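Local coordinates for aminopeptidase N (Francisella tularensis subsp. tularensis, PDB 5DLL), which is a zinc-dependent M1-family aminopeptidase that releases N-terminal residues, preferably alanine, from peptides and probably contributes to the breakdown of intracellular peptides, at residues T31-L37 / F153-A159; V44-I50 / F102-V108; T61-V67 / E90-N96. All coordinates share one frame. Residue numbers count along the deposited sequence, not the author numbering.

Contact 1 of 3, residues T31-L37 / F153-A159; sequences THLIFEL and FTVKIIA
Two extended segments, 31-37 and 153-159, run parallel in the mixed sheet of the peptidase M1 N-terminal domain; their strand axes lie 4.7 Å apart and 9° from exact alignment. Pairing is in step from T31 with F153 to E36 with I158, CA to CA 4.7-4.9 Å. L33 bonds to T154 and K156, the residues flanking its partner V155, and F35 likewise to K156 and I158, flanking I157, as the parallel pattern requires: T154 N to T31 O is 3.0 Å, L33 N to T154 O, K156 N to L33 O and F35 N to K156 O each 2.9 Å, I158 N to F35 O 2.7 Å, and L37 N to I158 O closes the series at 2.9 Å. I158 has the largest covered area; in its mt rotamer, CD1 lies 4.2 Å from both I34 CG2 and E36 CG, on the partly exposed face shared with H32, T154 and K156. On the buried face F153 (chi1 -82°) lays its ring beneath T31, whose CB sits 4.0 Å from the ring centroid, 13° off the normal, a CH-pi contact; L33 CD1 meets the ring edge, 4.3 Å from F153 CE2. T31 OG1 is hydrogen-bonded to Y143. Backbone bonds thus fix the register, while the side chains give one face an apolar character and the other a mixed one.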
loop_
_atom_site.group_PDB
_atom_site.type_symbol
_atom_site.label_atom_id
_atom_site.label_comp_id
_atom_site.label_asym_id
_atom_site.label_seq_id
_atom_site.Cartn_x
_atom_site.Cartn_y
_atom_site.Cartn_z
ATOM N N THR A 31 6.235 -32.369 3.269
ATOM C CA THR A 31 7.024 -31.927 4.408
ATOM C C THR A 31 6.239 -32.218 5.686
ATOM O O THR A 31 5.148 -31.682 5.883
ATOM C CB THR A 31 7.308 -30.417 4.302
ATOM O OG1 THR A 31 7.997 -30.147 3.071
ATOM C CG2 THR A 31 8.143 -29.932 5.482
ATOM N N HIS A 32 6.779 -33.089 6.533
ATOM C CA HIS A 32 6.138 -33.439 7.798
ATOM C C HIS A 32 6.984 -32.932 8.951
ATOM O O HIS A 32 8.107 -33.393 9.141
ATOM C CB HIS A 32 5.956 -34.951 7.917
ATOM C CG HIS A 32 5.018 -35.522 6.903
ATOM N ND1 HIS A 32 5.295 -35.523 5.553
ATOM C CD2 HIS A 32 3.806 -36.109 7.040
ATOM C CE1 HIS A 32 4.293 -36.083 4.902
ATOM N NE2 HIS A 32 3.376 -36.448 5.781
ATOM N N LEU A 33 6.440 -31.985 9.710
ATOM C CA LEU A 33 7.152 -31.372 10.823
ATOM C C LEU A 33 6.511 -31.735 12.157
ATOM O O LEU A 33 5.302 -31.949 12.237
ATOM C CB LEU A 33 7.173 -29.845 10.672
ATOM C CG LEU A 33 7.529 -29.282 9.292
ATOM C CD1 LEU A 33 7.553 -27.761 9.342
ATOM C CD2 LEU A 33 8.856 -29.829 8.790
ATOM N N ILE A 34 7.347 -31.819 13.191
ATOM C CA ILE A 34 6.897 -31.938 14.578
ATOM C C ILE A 34 7.618 -30.867 15.388
ATOM O O ILE A 34 8.850 -30.789 15.362
ATOM C CB ILE A 34 7.204 -33.328 15.185
ATOM C CG1 ILE A 34 6.539 -34.443 14.359
ATOM C CG2 ILE A 34 6.735 -33.391 16.637
ATOM C CD1 ILE A 34 7.094 -35.829 14.617
ATOM N N PHE A 35 6.845 -30.039 16.085
ATOM C CA PHE A 35 7.390 -28.991 16.946
ATOM C C PHE A 35 7.142 -29.334 18.413
ATOM O O PHE A 35 5.987 -29.454 18.844
ATOM C CB PHE A 35 6.750 -27.638 16.633
ATOM C CG PHE A 35 7.184 -27.042 15.320
ATOM C CD1 PHE A 35 6.607 -27.459 14.124
ATOM C CD2 PHE A 35 8.150 -26.044 15.280
ATOM C CE1 PHE A 35 6.995 -26.905 12.915
ATOM C CE2 PHE A 35 8.546 -25.488 14.072
ATOM C CZ PHE A 35 7.966 -25.919 12.890
ATOM N N GLU A 36 8.229 -29.500 19.165
ATOM C CA GLU A 36 8.163 -29.658 20.611
ATOM C C GLU A 36 8.562 -28.335 21.244
ATOM O O GLU A 36 9.739 -28.085 21.495
ATOM C CB GLU A 36 9.080 -30.785 21.066
ATOM C CG GLU A 36 8.793 -32.090 20.351
ATOM C CD GLU A 36 9.525 -33.261 20.956
ATOM O OE1 GLU A 36 10.194 -33.989 20.196
ATOM O OE2 GLU A 36 9.432 -33.452 22.188
ATOM N N LEU A 37 7.563 -27.493 21.490
ATOM C CA LEU A 37 7.793 -26.112 21.891
ATOM C C LEU A 37 8.401 -25.974 23.283
ATOM O O LEU A 37 7.954 -26.606 24.248
ATOM C CB LEU A 37 6.489 -25.305 21.820
ATOM C CG LEU A 37 5.863 -25.124 20.436
ATOM C CD1 LEU A 37 4.670 -24.184 20.528
ATOM C CD2 LEU A 37 6.875 -24.602 19.422
ATOM N N PHE A 153 2.258 -29.736 3.364
ATOM C CA PHE A 153 2.702 -29.671 4.761
ATOM C C PHE A 153 1.752 -30.362 5.739
ATOM O O PHE A 153 0.576 -30.013 5.810
ATOM C CB PHE A 153 2.850 -28.208 5.201
ATOM C CG PHE A 153 4.154 -27.575 4.801
ATOM C CD1 PHE A 153 4.360 -27.139 3.500
ATOM C CD2 PHE A 153 5.166 -27.389 5.732
ATOM C CE1 PHE A 153 5.552 -26.539 3.130
ATOM C CE2 PHE A 153 6.361 -26.787 5.368
ATOM C CZ PHE A 153 6.556 -26.362 4.066
ATOM N N THR A 154 2.276 -31.329 6.491
ATOM C CA THR A 154 1.615 -31.828 7.699
ATOM C C THR A 154 2.460 -31.377 8.873
ATOM O O THR A 154 3.679 -31.508 8.838
ATOM C CB THR A 154 1.531 -33.364 7.731
ATOM O OG1 THR A 154 1.006 -33.844 6.486
ATOM C CG2 THR A 154 0.646 -33.834 8.891
ATOM N N VAL A 155 1.817 -30.852 9.911
ATOM C CA VAL A 155 2.528 -30.195 11.007
ATOM C C VAL A 155 1.916 -30.563 12.358
ATOM O O VAL A 155 0.777 -30.202 12.627
ATOM C CB VAL A 155 2.480 -28.650 10.842
ATOM C CG1 VAL A 155 3.137 -27.943 12.026
ATOM C CG2 VAL A 155 3.121 -28.218 9.525
ATOM N N LYS A 156 2.668 -31.269 13.203
ATOM C CA LYS A 156 2.255 -31.503 14.594
ATOM C C LYS A 156 2.891 -30.458 15.509
ATOM O O LYS A 156 4.015 -30.028 15.265
ATOM C CB LYS A 156 2.637 -32.914 15.065
ATOM C CG LYS A 156 2.036 -33.288 16.419
ATOM C CD LYS A 156 2.575 -34.602 16.963
ATOM C CE LYS A 156 2.197 -35.797 16.098
ATOM N NZ LYS A 156 2.421 -37.082 16.816
ATOM N N ILE A 157 2.169 -30.054 16.555
ATOM C CA ILE A 157 2.684 -29.103 17.548
ATOM C C ILE A 157 2.441 -29.638 18.956
ATOM O O ILE A 157 1.299 -29.890 19.328
ATOM C CB ILE A 157 2.002 -27.718 17.431
ATOM C CG1 ILE A 157 2.137 -27.158 16.011
ATOM C CG2 ILE A 157 2.595 -26.738 18.439
ATOM C CD1 ILE A 157 1.395 -25.856 15.794
ATOM N N ILE A 158 3.512 -29.788 19.738
ATOM C CA ILE A 158 3.417 -30.229 21.135
ATOM C C ILE A 158 3.816 -29.080 22.057
ATOM O O ILE A 158 4.812 -28.414 21.809
ATOM C CB ILE A 158 4.321 -31.452 21.395
ATOM C CG1 ILE A 158 3.959 -32.590 20.431
ATOM C CG2 ILE A 158 4.184 -31.921 22.837
ATOM C CD1 ILE A 158 4.927 -33.754 20.440
ATOM N N ALA A 159 3.039 -28.845 23.114
ATOM C CA ALA A 159 3.313 -27.734 24.038
ATOM C C ALA A 159 2.557 -27.850 25.366
ATOM O O ALA A 159 1.722 -28.735 25.546
ATOM C CB ALA A 159 2.979 -26.407 23.369
#

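Contact 2 of 3, residues V44-I50 / F102-V108; sequences VTANLYI and FVLQTVV. With NA (sodium ion), chain R.
A sodium site is built into this antiparallel pair of strands in the M1 N-terminal domain: the ion is held by V44 O at 2.3 Å, T106 O at 2.2 Å and T106 OG1 at 2.5 Å, with T141 completing the observed site. The p rotamer of T106 (chi1 73°) lets its hydroxyl and carbonyl chelate together; V44 O and T106 O, 3.3 Å apart, both bind the ion. Strands 44-50 and 102-108 run antiparallel, 170° between their N-to-C directions, with axes 4.6 Å apart. Hydrogen-bonded pairs are A46-T106, L48-L104 and I50-F102; for instance L48 N to L104 O is 3.0 Å and L104 N to L48 O 2.9 Å. N47-Q105 and Y49-V103 are non-hydrogen-bonded pairs, where Y49 CE1 touches V103 CG2 at 3.5 Å. I50 CB stands over the F102 ring, 4.1 Å from its centroid. Strand 26-36 borders 44-50 on its other edge, strand 70-76 borders 102-108, and L62 of strand 62-65 packs on I50, F102 and L104.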
loop_
_atom_site.group_PDB
_atom_site.type_symbol
_atom_site.label_atom_id
_atom_site.label_comp_id
_atom_site.label_asym_id
_atom_site.label_seq_id
_atom_site.Cartn_x
_atom_site.Cartn_y
_atom_site.Cartn_z
ATOM N N VAL A 44 12.751 -29.512 16.441
ATOM C CA VAL A 44 12.070 -29.602 15.152
ATOM C C VAL A 44 12.538 -30.823 14.344
ATOM O O VAL A 44 13.567 -30.788 13.631
ATOM C CB VAL A 44 12.261 -28.310 14.327
ATOM C CG1 VAL A 44 11.393 -28.342 13.076
ATOM C CG2 VAL A 44 11.941 -27.085 15.177
ATOM N N THR A 45 11.766 -31.903 14.473
ATOM C CA THR A 45 11.903 -33.077 13.618
ATOM C C THR A 45 11.212 -32.774 12.297
ATOM O O THR A 45 10.144 -32.168 12.290
ATOM C CB THR A 45 11.241 -34.324 14.243
ATOM O OG1 THR A 45 11.625 -34.443 15.619
ATOM C CG2 THR A 45 11.648 -35.591 13.483
ATOM N N ALA A 46 11.814 -33.191 11.187
ATOM C CA ALA A 46 11.259 -32.914 9.861
ATOM C C ALA A 46 11.548 -34.040 8.878
ATOM O O ALA A 46 12.708 -34.390 8.654
ATOM C CB ALA A 46 11.797 -31.601 9.315
ATOM N N ASN A 47 10.485 -34.588 8.292
ATOM C CA ASN A 47 10.599 -35.614 7.265
ATOM C C ASN A 47 10.332 -35.008 5.901
ATOM O O ASN A 47 9.197 -34.663 5.582
ATOM C CB ASN A 47 9.610 -36.746 7.521
ATOM C CG ASN A 47 10.103 -37.726 8.555
ATOM O OD1 ASN A 47 10.263 -38.908 8.268
ATOM N ND2 ASN A 47 10.342 -37.245 9.767
ATOM N N LEU A 48 11.386 -34.887 5.103
ATOM C CA LEU A 48 11.309 -34.285 3.781
ATOM C C LEU A 48 11.289 -35.391 2.748
ATOM O O LEU A 48 12.240 -36.171 2.659
ATOM C CB LEU A 48 12.522 -33.377 3.534
ATOM C CG LEU A 48 12.456 -31.950 4.083
ATOM C CD1 LEU A 48 11.840 -31.898 5.472
ATOM C CD2 LEU A 48 13.842 -31.321 4.084
ATOM N N TYR A 49 10.209 -35.460 1.974
ATOM C CA TYR A 49 10.080 -36.462 0.917
ATOM C C TYR A 49 10.497 -35.836 -0.401
ATOM O O TYR A 49 9.742 -35.101 -1.025
ATOM C CB TYR A 49 8.668 -37.037 0.885
ATOM C CG TYR A 49 8.349 -37.762 2.173
ATOM C CD1 TYR A 49 8.680 -39.098 2.340
ATOM C CD2 TYR A 49 7.761 -37.097 3.239
ATOM C CE1 TYR A 49 8.409 -39.758 3.526
ATOM C CE2 TYR A 49 7.491 -37.750 4.427
ATOM C CZ TYR A 49 7.815 -39.078 4.562
ATOM O OH TYR A 49 7.539 -39.719 5.744
ATOM N N ILE A 50 11.727 -36.148 -0.795
ATOM C CA ILE A 50 12.449 -35.425 -1.829
ATOM C C ILE A 50 12.600 -36.281 -3.084
ATOM O O ILE A 50 12.733 -37.505 -3.003
ATOM C CB ILE A 50 13.847 -35.026 -1.301
ATOM C CG1 ILE A 50 13.714 -34.159 -0.041
ATOM C CG2 ILE A 50 14.654 -34.297 -2.367
ATOM C CD1 ILE A 50 14.970 -34.106 0.800
ATOM N N PHE A 102 13.913 -40.211 -2.221
ATOM C CA PHE A 102 14.252 -40.567 -0.838
ATOM C C PHE A 102 13.539 -39.708 0.210
ATOM O O PHE A 102 12.982 -38.653 -0.096
ATOM C CB PHE A 102 15.770 -40.478 -0.623
ATOM C CG PHE A 102 16.336 -39.088 -0.796
ATOM C CD1 PHE A 102 16.605 -38.582 -2.062
ATOM C CD2 PHE A 102 16.616 -38.291 0.308
ATOM C CE1 PHE A 102 17.128 -37.311 -2.227
ATOM C CE2 PHE A 102 17.147 -37.019 0.148
ATOM C CZ PHE A 102 17.399 -36.529 -1.121
ATOM N N VAL A 103 13.574 -40.183 1.451
ATOM C CA VAL A 103 13.068 -39.433 2.596
ATOM C C VAL A 103 14.248 -39.050 3.496
ATOM O O VAL A 103 15.097 -39.888 3.814
ATOM C CB VAL A 103 11.973 -40.204 3.382
ATOM C CG1 VAL A 103 12.318 -41.678 3.551
ATOM C CG2 VAL A 103 11.713 -39.556 4.736
ATOM N N LEU A 104 14.295 -37.779 3.889
ATOM C CA LEU A 104 15.352 -37.266 4.742
ATOM C C LEU A 104 14.779 -36.744 6.055
ATOM O O LEU A 104 14.049 -35.757 6.061
ATOM C CB LEU A 104 16.094 -36.142 4.024
ATOM C CG LEU A 104 17.242 -35.493 4.798
ATOM C CD1 LEU A 104 18.316 -36.518 5.122
ATOM C CD2 LEU A 104 17.822 -34.328 4.011
ATOM N N GLN A 105 15.121 -37.401 7.160
ATOM C CA GLN A 105 14.707 -36.956 8.484
ATOM C C GLN A 105 15.826 -36.192 9.173
ATOM O O GLN A 105 16.943 -36.686 9.257
ATOM C CB GLN A 105 14.311 -38.148 9.355
ATOM C CG GLN A 105 13.842 -37.746 10.749
ATOM C CD GLN A 105 13.491 -38.929 11.621
ATOM O OE1 GLN A 105 13.100 -39.986 11.130
ATOM N NE2 GLN A 105 13.632 -38.758 12.929
ATOM N N THR A 106 15.511 -34.999 9.679
ATOM C CA THR A 106 16.436 -34.224 10.507
ATOM C C THR A 106 15.749 -33.799 11.799
ATOM O O THR A 106 14.657 -33.222 11.756
ATOM C CB THR A 106 16.922 -32.928 9.810
ATOM O OG1 THR A 106 15.859 -31.953 9.772
ATOM C CG2 THR A 106 17.434 -33.213 8.402
ATOM N N VAL A 107 16.394 -34.061 12.933
ATOM C CA VAL A 107 16.012 -33.431 14.199
ATOM C C VAL A 107 16.959 -32.268 14.452
ATOM O O VAL A 107 18.169 -32.402 14.283
ATOM C CB VAL A 107 16.061 -34.405 15.391
ATOM C CG1 VAL A 107 15.632 -33.699 16.671
ATOM C CG2 VAL A 107 15.177 -35.617 15.123
ATOM N N VAL A 108 16.392 -31.135 14.862
ATOM C CA VAL A 108 17.120 -29.875 15.034
ATOM C C VAL A 108 16.621 -29.185 16.308
ATOM O O VAL A 108 15.469 -29.366 16.694
ATOM C CB VAL A 108 16.911 -28.965 13.794
ATOM C CG1 VAL A 108 17.055 -27.484 14.116
ATOM C CG2 VAL A 108 17.870 -29.357 12.678
HETATM NA NA NA R . 14.569 -30.974 11.607
#

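Contact 3 of 3, residues T61-V67 / E90-N96; sequences TLVLDGV and ENQLIIN
This is an antiparallel strand pairing within a small three-stranded sheet of the M1 N-terminal domain, where 62-65 forms one edge and 92-95 the middle, followed by 87-88. The axes of the two short strands approach to 4.6 Å at 164°. L62-I95 and L64-L93 are hydrogen-bonded pairs: L62 N to I95 O is 2.7 Å, I95 N to L62 O 2.9 Å, L64 N to L93 O 3.0 Å and L93 N to L64 O 2.8 Å. Beyond them G66 N reaches N91 O at 3.2 Å, so the backbone bonding runs past the strand ends. At the opposite end the side chains take over, T61 OG1 donating to N96 OD1 at 2.6 Å, with both residues in the m rotamer. The three-stranded antiparallel sheet has strand order 1-3-2, and it packs its buried face, L62, L64, L93 and I95, on strands 101-110 and 70-76, as in a two-layer beta arrangement: L62, L64 and I95 all touch L104, and L93 touches L71 and I74. Across the pair, L62 CD2 lies 4.3 Å from I95 CD1 and L64 CB 4.4 Å from L93 CB. The other face is more open; there T61 CG2 meets I94 CG2 at 3.4 Å and V63 CG1 meets Q92 NE2 at 3.4 Å, while Q92 OE1 is bonded to N89 ND2.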
loop_
_atom_site.group_PDB
_atom_site.type_symbol
_atom_site.label_atom_id
_atom_site.label_comp_id
_atom_site.label_asym_id
_atom_site.label_seq_id
_atom_site.Cartn_x
_atom_site.Cartn_y
_atom_site.Cartn_z
ATOM N N THR A 61 24.099 -33.640 -5.823
ATOM C CA THR A 61 24.375 -33.063 -4.522
ATOM C C THR A 61 23.143 -32.308 -4.049
ATOM O O THR A 61 22.602 -31.482 -4.779
ATOM C CB THR A 61 25.574 -32.096 -4.572
ATOM O OG1 THR A 61 26.762 -32.818 -4.930
ATOM C CG2 THR A 61 25.786 -31.420 -3.217
ATOM N N LEU A 62 22.705 -32.603 -2.831
ATOM C CA LEU A 62 21.634 -31.855 -2.188
ATOM C C LEU A 62 22.242 -30.727 -1.353
ATOM O O LEU A 62 23.123 -30.969 -0.530
ATOM C CB LEU A 62 20.802 -32.780 -1.297
ATOM C CG LEU A 62 19.500 -32.218 -0.714
ATOM C CD1 LEU A 62 18.443 -32.035 -1.798
ATOM C CD2 LEU A 62 18.979 -33.123 0.396
ATOM N N VAL A 63 21.774 -29.501 -1.577
ATOM C CA VAL A 63 22.237 -28.338 -0.823
ATOM C C VAL A 63 21.054 -27.707 -0.085
ATOM O O VAL A 63 20.336 -26.877 -0.641
ATOM C CB VAL A 63 22.909 -27.285 -1.744
ATOM C CG1 VAL A 63 23.433 -26.107 -0.928
ATOM C CG2 VAL A 63 24.031 -27.915 -2.560
ATOM N N LEU A 64 20.855 -28.111 1.166
ATOM C CA LEU A 64 19.797 -27.543 2.002
ATOM C C LEU A 64 20.253 -26.256 2.684
ATOM O O LEU A 64 21.393 -26.154 3.121
ATOM C CB LEU A 64 19.359 -28.551 3.065
ATOM C CG LEU A 64 18.685 -29.811 2.523
ATOM C CD1 LEU A 64 18.637 -30.887 3.593
ATOM C CD2 LEU A 64 17.289 -29.501 2.013
ATOM N N ASP A 65 19.351 -25.284 2.768
ATOM C CA ASP A 65 19.586 -24.038 3.495
ATOM C C ASP A 65 19.215 -24.223 4.970
ATOM O O ASP A 65 18.191 -24.834 5.288
ATOM C CB ASP A 65 18.742 -22.903 2.894
ATOM C CG ASP A 65 19.044 -22.653 1.419
ATOM O OD1 ASP A 65 20.181 -22.235 1.102
ATOM O OD2 ASP A 65 18.138 -22.861 0.578
ATOM N N GLY A 66 20.039 -23.689 5.866
ATOM C CA GLY A 66 19.777 -23.778 7.304
ATOM C C GLY A 66 20.686 -22.862 8.099
ATOM O O GLY A 66 21.895 -22.846 7.880
ATOM N N VAL A 67 20.108 -22.097 9.022
ATOM C CA VAL A 67 20.836 -21.035 9.712
ATOM C C VAL A 67 20.508 -21.028 11.203
ATOM O O VAL A 67 19.342 -21.034 11.586
ATOM C CB VAL A 67 20.511 -19.658 9.088
ATOM C CG1 VAL A 67 21.166 -18.526 9.869
ATOM C CG2 VAL A 67 20.948 -19.622 7.630
ATOM N N GLU A 90 28.007 -22.956 8.025
ATOM C CA GLU A 90 27.274 -21.884 8.687
ATOM C C GLU A 90 25.856 -21.684 8.133
ATOM O O GLU A 90 24.912 -21.421 8.891
ATOM C CB GLU A 90 28.085 -20.597 8.525
ATOM C CG GLU A 90 27.768 -19.474 9.487
ATOM C CD GLU A 90 28.675 -18.284 9.248
ATOM O OE1 GLU A 90 28.159 -17.161 9.055
ATOM O OE2 GLU A 90 29.908 -18.482 9.230
ATOM N N ASN A 91 25.714 -21.819 6.815
ATOM C CA ASN A 91 24.472 -21.471 6.125
ATOM C C ASN A 91 23.805 -22.604 5.342
ATOM O O ASN A 91 22.748 -22.395 4.743
ATOM C CB ASN A 91 24.742 -20.293 5.179
ATOM C CG ASN A 91 24.894 -18.976 5.918
ATOM O OD1 ASN A 91 23.962 -18.506 6.575
ATOM N ND2 ASN A 91 26.067 -18.371 5.809
ATOM N N GLN A 92 24.405 -23.796 5.340
ATOM C CA GLN A 92 23.919 -24.894 4.499
ATOM C C GLN A 92 24.135 -26.263 5.128
ATOM O O GLN A 92 24.825 -26.392 6.138
ATOM C CB GLN A 92 24.632 -24.878 3.146
ATOM C CG GLN A 92 24.501 -23.584 2.358
ATOM C CD GLN A 92 25.454 -23.523 1.182
ATOM O OE1 GLN A 92 26.652 -23.785 1.320
ATOM N NE2 GLN A 92 24.930 -23.165 0.018
ATOM N N LEU A 93 23.524 -27.275 4.516
ATOM C CA LEU A 93 23.827 -28.677 4.792
ATOM C C LEU A 93 23.930 -29.424 3.465
ATOM O O LEU A 93 22.944 -29.552 2.741
ATOM C CB LEU A 93 22.758 -29.305 5.683
ATOM C CG LEU A 93 23.044 -30.728 6.195
ATOM C CD1 LEU A 93 22.247 -31.007 7.461
ATOM C CD2 LEU A 93 22.767 -31.803 5.148
ATOM N N ILE A 94 25.126 -29.918 3.155
ATOM C CA ILE A 94 25.421 -30.503 1.847
ATOM C C ILE A 94 25.548 -32.025 1.929
ATOM O O ILE A 94 26.212 -32.556 2.818
ATOM C CB ILE A 94 26.710 -29.888 1.254
ATOM C CG1 ILE A 94 26.587 -28.355 1.248
ATOM C CG2 ILE A 94 26.986 -30.436 -0.146
ATOM C CD1 ILE A 94 27.654 -27.628 0.457
ATOM N N ILE A 95 24.901 -32.715 0.993
ATOM C CA ILE A 95 24.960 -34.173 0.896
ATOM C C ILE A 95 25.190 -34.574 -0.557
ATOM O O ILE A 95 24.402 -34.215 -1.430
ATOM C CB ILE A 95 23.651 -34.838 1.367
ATOM C CG1 ILE A 95 23.193 -34.254 2.710
ATOM C CG2 ILE A 95 23.832 -36.353 1.449
ATOM C CD1 ILE A 95 21.849 -34.767 3.181
ATOM N N ASN A 96 26.255 -35.331 -0.804
ATOM C CA ASN A 96 26.579 -35.812 -2.144
ATOM C C ASN A 96 25.984 -37.187 -2.456
ATOM O O ASN A 96 25.641 -37.953 -1.550
ATOM C CB ASN A 96 28.094 -35.858 -2.324
ATOM C CG ASN A 96 28.728 -34.485 -2.239
ATOM O OD1 ASN A 96 28.317 -33.555 -2.930
ATOM N ND2 ASN A 96 29.736 -34.353 -1.389
#

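How the contacts relate
All three contacts belong to the M1 N-terminal domain, away from the zinc site. Along the chain, 31-37 and 153-159 of contact 1 bracket contact 2, which in turn brackets contact 3. Contacts 1 and 2, with centres about 12 Å apart, share one mixed sheet: strands 26-36 and 42-52 are neighbours, joined by H32 O to N47 N at 2.8 Å and I34 N to T45 O at 3.0 Å. Contact 3, centred about 13 Å from contact 2, occupies a separate small sheet and meets it through side chains, L104 CD2 to L64 CD1 being 3.6 Å. Contacts 1 and 3 do not touch; contact 2 lies between them, backbone-paired to contact 1 and packed by side chains on contact 3.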